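Local coordinates for Peptide/nickel transport system substrate-binding protein (Listeria monocytogenes serotype 1/2a, PDB 5KZT) that binds peptides outside the cell, probably to deliver them to an oligopeptide import system of the ABC transporter type, at residues Asn290-Lys303 with Leu344-Gly358. Sequence-based numbering, arbitrary orientation.
Sequences NKNIRKAIALAIDK and LEYDVKEAQKAWKAG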
ATOM      1  N   ASN A 290      -7.760  19.755 -17.930  1.00 22.31           N
ATOM      2  CA  ASN A 290      -9.136  20.265 -18.012  1.00 22.88           C
ATOM      3  C   ASN A 290     -10.071  19.468 -17.108  1.00 22.63           C
ATOM      4  O   ASN A 290     -10.235  18.265 -17.302  1.00 21.85           O
ATOM      5  CB  ASN A 290      -9.635  20.192 -19.451  1.00 23.58           C
ATOM      6  CG  ASN A 290     -11.021  20.786 -19.618  1.00 24.27           C
ATOM      7  OD1 ASN A 290     -12.008  20.186 -19.205  1.00 24.16           O
ATOM      8  ND2 ASN A 290     -11.099  21.962 -20.212  1.00 25.19           N
ATOM      9  N   LYS A 291     -10.707  20.161 -16.161  1.00 23.24           N
ATOM     10  CA  LYS A 291     -11.559  19.533 -15.155  1.00 23.61           C
ATOM     11  C   LYS A 291     -12.772  18.881 -15.767  1.00 24.01           C
ATOM     12  O   LYS A 291     -13.207  17.824 -15.303  1.00 23.41           O
ATOM     13  CB  LYS A 291     -12.058  20.564 -14.152  1.00 24.94           C
ATOM     14  CG  LYS A 291     -12.589  19.959 -12.855  1.00 25.23           C
ATOM     15  CD  LYS A 291     -13.855  20.606 -12.343  1.00 26.86           C
ATOM     16  CE  LYS A 291     -13.728  22.092 -12.087  1.00 27.81           C
ATOM     17  NZ  LYS A 291     -13.262  22.383 -10.702  1.00 28.33           N
ATOM     18  N   ASN A 292     -13.363  19.537 -16.773  1.00 24.58           N
ATOM     19  CA  ASN A 292     -14.513  18.947 -17.430  1.00 25.28           C
ATOM     20  C   ASN A 292     -14.182  17.592 -18.051  1.00 24.73           C
ATOM     21  O   ASN A 292     -15.019  16.693 -18.012  1.00 24.65           O
ATOM     22  CB  ASN A 292     -15.096  19.872 -18.483  1.00 26.63           C
ATOM     23  CG  ASN A 292     -16.118  20.819 -17.909  1.00 27.65           C
ATOM     24  OD1 ASN A 292     -16.957  20.430 -17.096  1.00 28.28           O
ATOM     25  ND2 ASN A 292     -16.071  22.055 -18.343  1.00 28.46           N
ATOM     26  N   ILE A 293     -12.976  17.456 -18.605  1.00 23.89           N
ATOM     27  CA  ILE A 293     -12.532  16.191 -19.189  1.00 23.27           C
ATOM     28  C   ILE A 293     -12.343  15.114 -18.106  1.00 22.69           C
ATOM     29  O   ILE A 293     -12.760  13.965 -18.321  1.00 22.28           O
ATOM     30  CB  ILE A 293     -11.257  16.385 -20.038  1.00 23.12           C
ATOM     31  CG1 ILE A 293     -11.523  17.367 -21.204  1.00 24.08           C
ATOM     32  CG2 ILE A 293     -10.696  15.060 -20.544  1.00 22.95           C
ATOM     33  CD1 ILE A 293     -12.619  16.954 -22.164  1.00 24.68           C
ATOM     34  N   ARG A 294     -11.752  15.481 -16.961  1.00 21.94           N
ATOM     35  CA  ARG A 294     -11.655  14.559 -15.808  1.00 21.44           C
ATOM     36  C   ARG A 294     -13.045  14.064 -15.373  1.00 21.66           C
ATOM     37  O   ARG A 294     -13.250  12.862 -15.151  1.00 20.65           O
ATOM     38  CB  ARG A 294     -10.952  15.227 -14.607  1.00 21.01           C
ATOM     39  CG  ARG A 294      -9.496  15.592 -14.875  1.00 20.68           C
ATOM     40  CD  ARG A 294      -8.736  15.830 -13.595  1.00 20.36           C
ATOM     41  NE  ARG A 294      -9.226  16.959 -12.801  1.00 20.60           N
ATOM     42  CZ  ARG A 294      -8.917  18.243 -12.985  1.00 21.35           C
ATOM     43  NH1 ARG A 294      -8.148  18.652 -14.001  1.00 21.48           N
ATOM     44  NH2 ARG A 294      -9.416  19.152 -12.144  1.00 22.13           N
ATOM     45  N   LYS A 295     -13.980  15.014 -15.264  1.00 22.74           N
ATOM     46  CA  LYS A 295     -15.361  14.743 -14.845  1.00 23.97           C
ATOM     47  C   LYS A 295     -16.067  13.808 -15.833  1.00 23.99           C
ATOM     48  O   LYS A 295     -16.823  12.939 -15.419  1.00 23.65           O
ATOM     49  CB  LYS A 295     -16.151  16.058 -14.702  1.00 25.52           C
ATOM     50  CG  LYS A 295     -17.567  15.879 -14.168  1.00 27.21           C
ATOM     51  CD  LYS A 295     -18.314  17.199 -14.013  1.00 29.20           C
ATOM     52  CE  LYS A 295     -17.870  17.988 -12.785  1.00 30.04           C
ATOM     53  NZ  LYS A 295     -18.253  17.286 -11.528  1.00 30.88           N
ATOM     54  N   ALA A 296     -15.816  14.015 -17.126  1.00 24.36           N
ATOM     55  CA  ALA A 296     -16.434  13.196 -18.182  1.00 24.83           C
ATOM     56  C   ALA A 296     -16.039  11.730 -18.036  1.00 24.24           C
ATOM     57  O   ALA A 296     -16.910  10.852 -17.999  1.00 24.23           O
ATOM     58  CB  ALA A 296     -16.038  13.704 -19.550  1.00 25.23           C
ATOM     59  N   ILE A 297     -14.729  11.481 -17.938  1.00 23.39           N
ATOM     60  CA  ILE A 297     -14.210  10.118 -17.745  1.00 23.22           C
ATOM     61  C   ILE A 297     -14.753   9.541 -16.417  1.00 22.37           C
ATOM     62  O   ILE A 297     -15.222   8.397 -16.374  1.00 21.53           O
ATOM     63  CB  ILE A 297     -12.654  10.097 -17.729  1.00 23.24           C
ATOM     64  CG1 ILE A 297     -12.062  10.573 -19.070  1.00 24.43           C
ATOM     65  CG2 ILE A 297     -12.099   8.730 -17.329  1.00 22.93           C
ATOM     66  CD1 ILE A 297     -12.404   9.765 -20.278  1.00 25.50           C
ATOM     67  N   ALA A 298     -14.711  10.353 -15.358  1.00 21.43           N
ATOM     68  CA  ALA A 298     -15.071   9.894 -14.018  1.00 21.33           C
ATOM     69  C   ALA A 298     -16.497   9.373 -13.940  1.00 21.94           C
ATOM     70  O   ALA A 298     -16.734   8.303 -13.375  1.00 21.54           O
ATOM     71  CB  ALA A 298     -14.893  11.004 -12.992  1.00 21.23           C
ATOM     72  N   LEU A 299     -17.422  10.147 -14.495  1.00 22.74           N
ATOM     73  CA  LEU A 299     -18.842   9.872 -14.371  1.00 23.64           C
ATOM     74  C   LEU A 299     -19.366   8.897 -15.413  1.00 24.17           C
ATOM     75  O   LEU A 299     -20.536   8.514 -15.345  1.00 25.28           O
ATOM     76  CB  LEU A 299     -19.633  11.173 -14.412  1.00 24.50           C
ATOM     77  CG  LEU A 299     -19.319  12.219 -13.346  1.00 24.27           C
ATOM     78  CD1 LEU A 299     -20.252  13.399 -13.552  1.00 25.45           C
ATOM     79  CD2 LEU A 299     -19.454  11.684 -11.936  1.00 24.04           C
ATOM     80  N   ALA A 300     -18.521   8.462 -16.347  1.00 23.89           N
ATOM     81  CA  ALA A 300     -18.964   7.628 -17.461  1.00 24.30           C
ATOM     82  C   ALA A 300     -18.714   6.136 -17.231  1.00 24.13           C
ATOM     83  O   ALA A 300     -18.909   5.350 -18.158  1.00 24.88           O
ATOM     84  CB  ALA A 300     -18.297   8.081 -18.753  1.00 24.47           C
ATOM     85  N   ILE A 301     -18.309   5.740 -16.020  1.00 23.30           N
ATOM     86  CA  ILE A 301     -17.996   4.337 -15.725  1.00 22.95           C
ATOM     87  C   ILE A 301     -19.046   3.743 -14.783  1.00 23.07           C
ATOM     88  O   ILE A 301     -19.182   4.151 -13.627  1.00 22.64           O
ATOM     89  CB  ILE A 301     -16.576   4.166 -15.163  1.00 22.00           C
ATOM     90  CG1 ILE A 301     -15.548   4.673 -16.187  1.00 22.06           C
ATOM     91  CG2 ILE A 301     -16.281   2.700 -14.839  1.00 21.92           C
ATOM     92  CD1 ILE A 301     -14.137   4.868 -15.655  1.00 21.50           C
ATOM     93  N   ASP A 302     -19.790   2.767 -15.293  1.00 23.70           N
ATOM     94  CA  ASP A 302     -20.775   2.048 -14.496  1.00 24.05           C
ATOM     95  C   ASP A 302     -20.049   1.216 -13.443  1.00 23.22           C
ATOM     96  O   ASP A 302     -19.662   0.066 -13.698  1.00 23.89           O
ATOM     97  CB  ASP A 302     -21.658   1.163 -15.389  1.00 25.24           C
ATOM     98  CG  ASP A 302     -22.849   0.576 -14.643  1.00 25.81           C
ATOM     99  OD1 ASP A 302     -22.859   0.581 -13.392  1.00 25.24           O
ATOM    100  OD2 ASP A 302     -23.790   0.118 -15.307  1.00 27.00           O
ATOM    101  N   LYS A 303     -19.885   1.790 -12.255  1.00 22.35           N
ATOM    102  CA  LYS A 303     -19.084   1.149 -11.185  1.00 21.53           C
ATOM    103  C   LYS A 303     -19.735  -0.155 -10.710  1.00 22.00           C
ATOM    104  O   LYS A 303     -19.040  -1.128 -10.405  1.00 21.04           O
ATOM    105  CB  LYS A 303     -18.895   2.060  -9.974  1.00 20.78           C
ATOM    106  CG  LYS A 303     -18.439   3.474 -10.286  1.00 20.39           C
ATOM    107  CD  LYS A 303     -18.076   4.232  -9.031  1.00 19.78           C
ATOM    108  CE  LYS A 303     -17.904   5.710  -9.334  1.00 19.71           C
ATOM    109  NZ  LYS A 303     -17.393   6.467  -8.164  1.00 19.42           N
ATOM    110  N   LEU A 344     -19.052  11.969  -6.895  1.00 21.75           N
ATOM    111  CA  LEU A 344     -18.816  11.527  -8.281  1.00 21.92           C
ATOM    112  C   LEU A 344     -19.482  10.177  -8.602  1.00 22.66           C
ATOM    113  O   LEU A 344     -18.825   9.198  -8.992  1.00 21.90           O
ATOM    114  CB  LEU A 344     -17.311  11.452  -8.586  1.00 21.00           C
ATOM    115  CG  LEU A 344     -16.498  12.732  -8.327  1.00 20.86           C
ATOM    116  CD1 LEU A 344     -15.002  12.417  -8.437  1.00 20.08           C
ATOM    117  CD2 LEU A 344     -16.886  13.863  -9.254  1.00 21.58           C
ATOM    118  N   GLU A 345     -20.794  10.151  -8.415  1.00 24.29           N
ATOM    119  CA  GLU A 345     -21.605   8.982  -8.725  1.00 25.67           C
ATOM    120  C   GLU A 345     -21.776   8.804 -10.227  1.00 25.96           C
ATOM    121  O   GLU A 345     -21.950   9.776 -10.959  1.00 26.52           O
ATOM    122  CB  GLU A 345     -22.971   9.079  -8.040  1.00 27.53           C
ATOM    123  CG  GLU A 345     -22.872   9.030  -6.520  1.00 28.21           C
ATOM    124  CD  GLU A 345     -24.226   9.087  -5.835  1.00 30.03           C
ATOM    125  OE1 GLU A 345     -24.934   8.069  -5.824  1.00 31.74           O
ATOM    126  OE2 GLU A 345     -24.569  10.146  -5.282  1.00 31.47           O
ATOM    127  N   TYR A 346     -21.735   7.556 -10.672  1.00 25.96           N
ATOM    128  CA  TYR A 346     -22.004   7.202 -12.065  1.00 26.55           C
ATOM    129  C   TYR A 346     -23.248   7.881 -12.627  1.00 28.10           C
ATOM    130  O   TYR A 346     -24.337   7.742 -12.069  1.00 28.76           O
ATOM    131  CB  TYR A 346     -22.166   5.698 -12.175  1.00 26.50           C
ATOM    132  CG  TYR A 346     -22.663   5.191 -13.518  1.00 27.09           C
ATOM    133  CD1 TYR A 346     -21.908   5.368 -14.679  1.00 26.79           C
ATOM    134  CD2 TYR A 346     -23.880   4.513 -13.619  1.00 27.83           C
ATOM    135  CE1 TYR A 346     -22.350   4.888 -15.900  1.00 27.44           C
ATOM    136  CE2 TYR A 346     -24.322   4.025 -14.833  1.00 28.61           C
ATOM    137  CZ  TYR A 346     -23.565   4.214 -15.963  1.00 28.41           C
ATOM    138  OH  TYR A 346     -24.017   3.719 -17.152  1.00 29.46           O
ATOM    139  N   ASP A 347     -23.067   8.592 -13.736  1.00 28.80           N
ATOM    140  CA  ASP A 347     -24.135   9.377 -14.375  1.00 31.01           C
ATOM    141  C   ASP A 347     -23.730   9.681 -15.823  1.00 31.45           C
ATOM    142  O   ASP A 347     -22.963  10.612 -16.068  1.00 31.19           O
ATOM    143  CB  ASP A 347     -24.366  10.678 -13.579  1.00 31.95           C
ATOM    144  CG  ASP A 347     -25.613  11.446 -14.009  1.00 34.06           C
ATOM    145  OD1 ASP A 347     -25.887  11.596 -15.225  1.00 35.00           O
ATOM    146  OD2 ASP A 347     -26.322  11.934 -13.100  1.00 35.67           O
ATOM    147  N   VAL A 348     -24.242   8.907 -16.779  1.00 32.36           N
ATOM    148  CA  VAL A 348     -23.849   9.080 -18.181  1.00 33.14           C
ATOM    149  C   VAL A 348     -24.215  10.489 -18.695  1.00 34.55           C
ATOM    150  O   VAL A 348     -23.400  11.133 -19.373  1.00 33.69           O
ATOM    151  CB  VAL A 348     -24.417   7.975 -19.108  1.00 34.17           C
ATOM    152  CG1 VAL A 348     -24.044   8.237 -20.567  1.00 34.75           C
ATOM    153  CG2 VAL A 348     -23.901   6.594 -18.691  1.00 33.39           C
ATOM    154  N   LYS A 349     -25.402  10.977 -18.339  1.00 35.95           N
ATOM    155  CA  LYS A 349     -25.841  12.300 -18.807  1.00 37.92           C
ATOM    156  C   LYS A 349     -24.955  13.431 -18.274  1.00 36.63           C
ATOM    157  O   LYS A 349     -24.509  14.290 -19.051  1.00 35.91           O
ATOM    158  CB  LYS A 349     -27.311  12.563 -18.481  1.00 40.26           C
ATOM    159  CG  LYS A 349     -28.250  11.864 -19.457  1.00 42.59           C
ATOM    160  CD  LYS A 349     -29.702  12.265 -19.262  1.00 44.88           C
ATOM    161  CE  LYS A 349     -30.630  11.250 -19.910  1.00 46.40           C
ATOM    162  NZ  LYS A 349     -32.061  11.587 -19.668  1.00 48.46           N
ATOM    163  N   GLU A 350     -24.678  13.417 -16.974  1.00 35.54           N
ATOM    164  CA  GLU A 350     -23.784  14.433 -16.407  1.00 35.11           C
ATOM    165  C   GLU A 350     -22.361  14.303 -16.961  1.00 33.16           C
ATOM    166  O   GLU A 350     -21.699  15.311 -17.142  1.00 32.51           O
ATOM    167  CB  GLU A 350     -23.784  14.423 -14.874  1.00 35.40           C
ATOM    168  CG  GLU A 350     -24.990  15.120 -14.249  1.00 37.70           C
ATOM    169  CD  GLU A 350     -25.033  16.622 -14.510  1.00 39.05           C
ATOM    170  OE1 GLU A 350     -23.974  17.285 -14.508  1.00 39.51           O
ATOM    171  OE2 GLU A 350     -26.141  17.147 -14.721  1.00 42.45           O
ATOM    172  N   ALA A 351     -21.916  13.070 -17.233  1.00 31.54           N
ATOM    173  CA  ALA A 351     -20.630  12.816 -17.918  1.00 30.02           C
ATOM    174  C   ALA A 351     -20.564  13.440 -19.314  1.00 29.97           C
ATOM    175  O   ALA A 351     -19.563  14.054 -19.686  1.00 29.23           O
ATOM    176  CB  ALA A 351     -20.362  11.322 -18.027  1.00 29.52           C
ATOM    177  N   GLN A 352     -21.631  13.254 -20.075  1.00 30.90           N
ATOM    178  CA  GLN A 352     -21.732  13.762 -21.444  1.00 31.84           C
ATOM    179  C   GLN A 352     -21.811  15.295 -21.481  1.00 32.39           C
ATOM    180  O   GLN A 352     -21.242  15.910 -22.372  1.00 32.51           O
ATOM    181  CB  GLN A 352     -22.924  13.110 -22.180  1.00 32.99           C
ATOM    182  CG  GLN A 352     -22.642  11.652 -22.529  1.00 32.88           C
ATOM    183  CD  GLN A 352     -23.857  10.857 -22.989  1.00 34.26           C
ATOM    184  OE1 GLN A 352     -25.009  11.263 -22.803  1.00 34.97           O
ATOM    185  NE2 GLN A 352     -23.594   9.699 -23.599  1.00 34.39           N
ATOM    186  N   LYS A 353     -22.497  15.888 -20.505  1.00 32.78           N
ATOM    187  CA  LYS A 353     -22.499  17.344 -20.311  1.00 33.66           C
ATOM    188  C   LYS A 353     -21.063  17.874 -20.110  1.00 31.86           C
ATOM    189  O   LYS A 353     -20.639  18.803 -20.800  1.00 32.32           O
ATOM    190  CB  LYS A 353     -23.383  17.738 -19.110  1.00 34.83           C
ATOM    191  CG  LYS A 353     -23.472  19.245 -18.882  1.00 36.79           C
ATOM    192  CD  LYS A 353     -24.376  19.653 -17.726  1.00 38.08           C
ATOM    193  CE  LYS A 353     -24.743  21.130 -17.867  1.00 40.28           C
ATOM    194  NZ  LYS A 353     -25.100  21.778 -16.575  1.00 40.92           N
ATOM    195  N   ALA A 354     -20.333  17.272 -19.173  1.00 30.08           N
ATOM    196  CA  ALA A 354     -18.936  17.640 -18.919  1.00 28.72           C
ATOM    197  C   ALA A 354     -18.057  17.404 -20.148  1.00 28.35           C
ATOM    198  O   ALA A 354     -17.196  18.215 -20.462  1.00 28.29           O
ATOM    199  CB  ALA A 354     -18.384  16.863 -17.724  1.00 27.53           C
ATOM    200  N   TRP A 355     -18.271  16.281 -20.834  1.00 28.03           N
ATOM    201  CA  TRP A 355     -17.511  15.952 -22.042  1.00 27.85           C
ATOM    202  C   TRP A 355     -17.668  17.019 -23.139  1.00 29.11           C
ATOM    203  O   TRP A 355     -16.665  17.522 -23.656  1.00 28.98           O
ATOM    204  CB  TRP A 355     -17.945  14.578 -22.550  1.00 27.73           C
ATOM    205  CG  TRP A 355     -17.282  14.087 -23.790  1.00 27.66           C
ATOM    206  CD1 TRP A 355     -17.893  13.808 -24.968  1.00 28.78           C
ATOM    207  CD2 TRP A 355     -15.905  13.748 -23.964  1.00 27.13           C
ATOM    208  NE1 TRP A 355     -16.989  13.331 -25.876  1.00 28.86           N
ATOM    209  CE2 TRP A 355     -15.755  13.289 -25.289  1.00 27.65           C
ATOM    210  CE3 TRP A 355     -14.780  13.777 -23.126  1.00 26.21           C
ATOM    211  CZ2 TRP A 355     -14.530  12.894 -25.809  1.00 27.54           C
ATOM    212  CZ3 TRP A 355     -13.560  13.384 -23.646  1.00 25.94           C
ATOM    213  CH2 TRP A 355     -13.444  12.949 -24.977  1.00 26.61           C
ATOM    214  N   LYS A 356     -18.907  17.374 -23.473  1.00 30.65           N
ATOM    215  CA  LYS A 356     -19.151  18.403 -24.512  1.00 32.06           C
ATOM    216  C   LYS A 356     -18.489  19.754 -24.152  1.00 31.96           C
ATOM    217  O   LYS A 356     -17.861  20.395 -25.003  1.00 31.97           O
ATOM    218  CB  LYS A 356     -20.659  18.579 -24.798  1.00 33.87           C
ATOM    219  CG  LYS A 356     -21.316  17.356 -25.454  1.00 34.66           C
ATOM    220  CD  LYS A 356     -22.660  17.634 -26.127  1.00 36.94           C
ATOM    221  CE  LYS A 356     -23.873  17.441 -25.218  1.00 37.62           C
ATOM    222  NZ  LYS A 356     -24.130  16.018 -24.857  1.00 37.42           N
ATOM    223  N   ALA A 357     -18.607  20.154 -22.887  1.00 31.75           N
ATOM    224  CA  ALA A 357     -18.057  21.434 -22.409  1.00 31.82           C
ATOM    225  C   ALA A 357     -16.529  21.444 -22.406  1.00 31.05           C
ATOM    226  O   ALA A 357     -15.906  22.426 -22.809  1.00 31.46           O
ATOM    227  CB  ALA A 357     -18.588  21.750 -21.021  1.00 31.55           C
ATOM    228  N   GLY A 358     -15.933  20.351 -21.938  1.00 29.92           N
ATOM    229  CA  GLY A 358     -14.482  20.168 -21.992  1.00 29.11           C
ATOM    230  C   GLY A 358     -13.925  20.222 -23.406  1.00 29.64           C
ATOM    231  O   GLY A 358     -12.955  20.915 -23.646  1.00 29.60           O
TER
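Two nearly antiparallel helices, 291-299 and 348-358, lie side by side at the periphery of the chain, packed against helix 377-393 and strand 397-404. Their axes approach to 7.5 Å at 153°, as small residues permit: A351 CB sits 3.5 Å from A296 O, and A354 CB lies against the aliphatic part of K295. At one end G358 has only hydrogen where I293 CD1 presses in, 3.7 Å from its CA. W355 turns its ring edge to A296 CB, while I293 CD1 reaches the same indole.

L299 fills the other end, its CB on A351 and its two methyls parted between E350 CB and the L344-E345 backbone. L299 O accepts a nearly straight hydrogen bond (168°) from D347 N, 3.0 Å away; D347 N-caps helix 348-358 through OD1 to E350 N. The Y346 ring lies over the backbone of D302, whose CA stands 3.5 Å from the ring centroid in a CH-pi contact, with the carboxylate stacked 10° from parallel. K303, extended beyond CG, brings NZ to L344 O, and P493 O and A318 O also accept from it. The pair belongs to the helical layer flanking the mixed sheet in the α/β family 5 solute-binding fold.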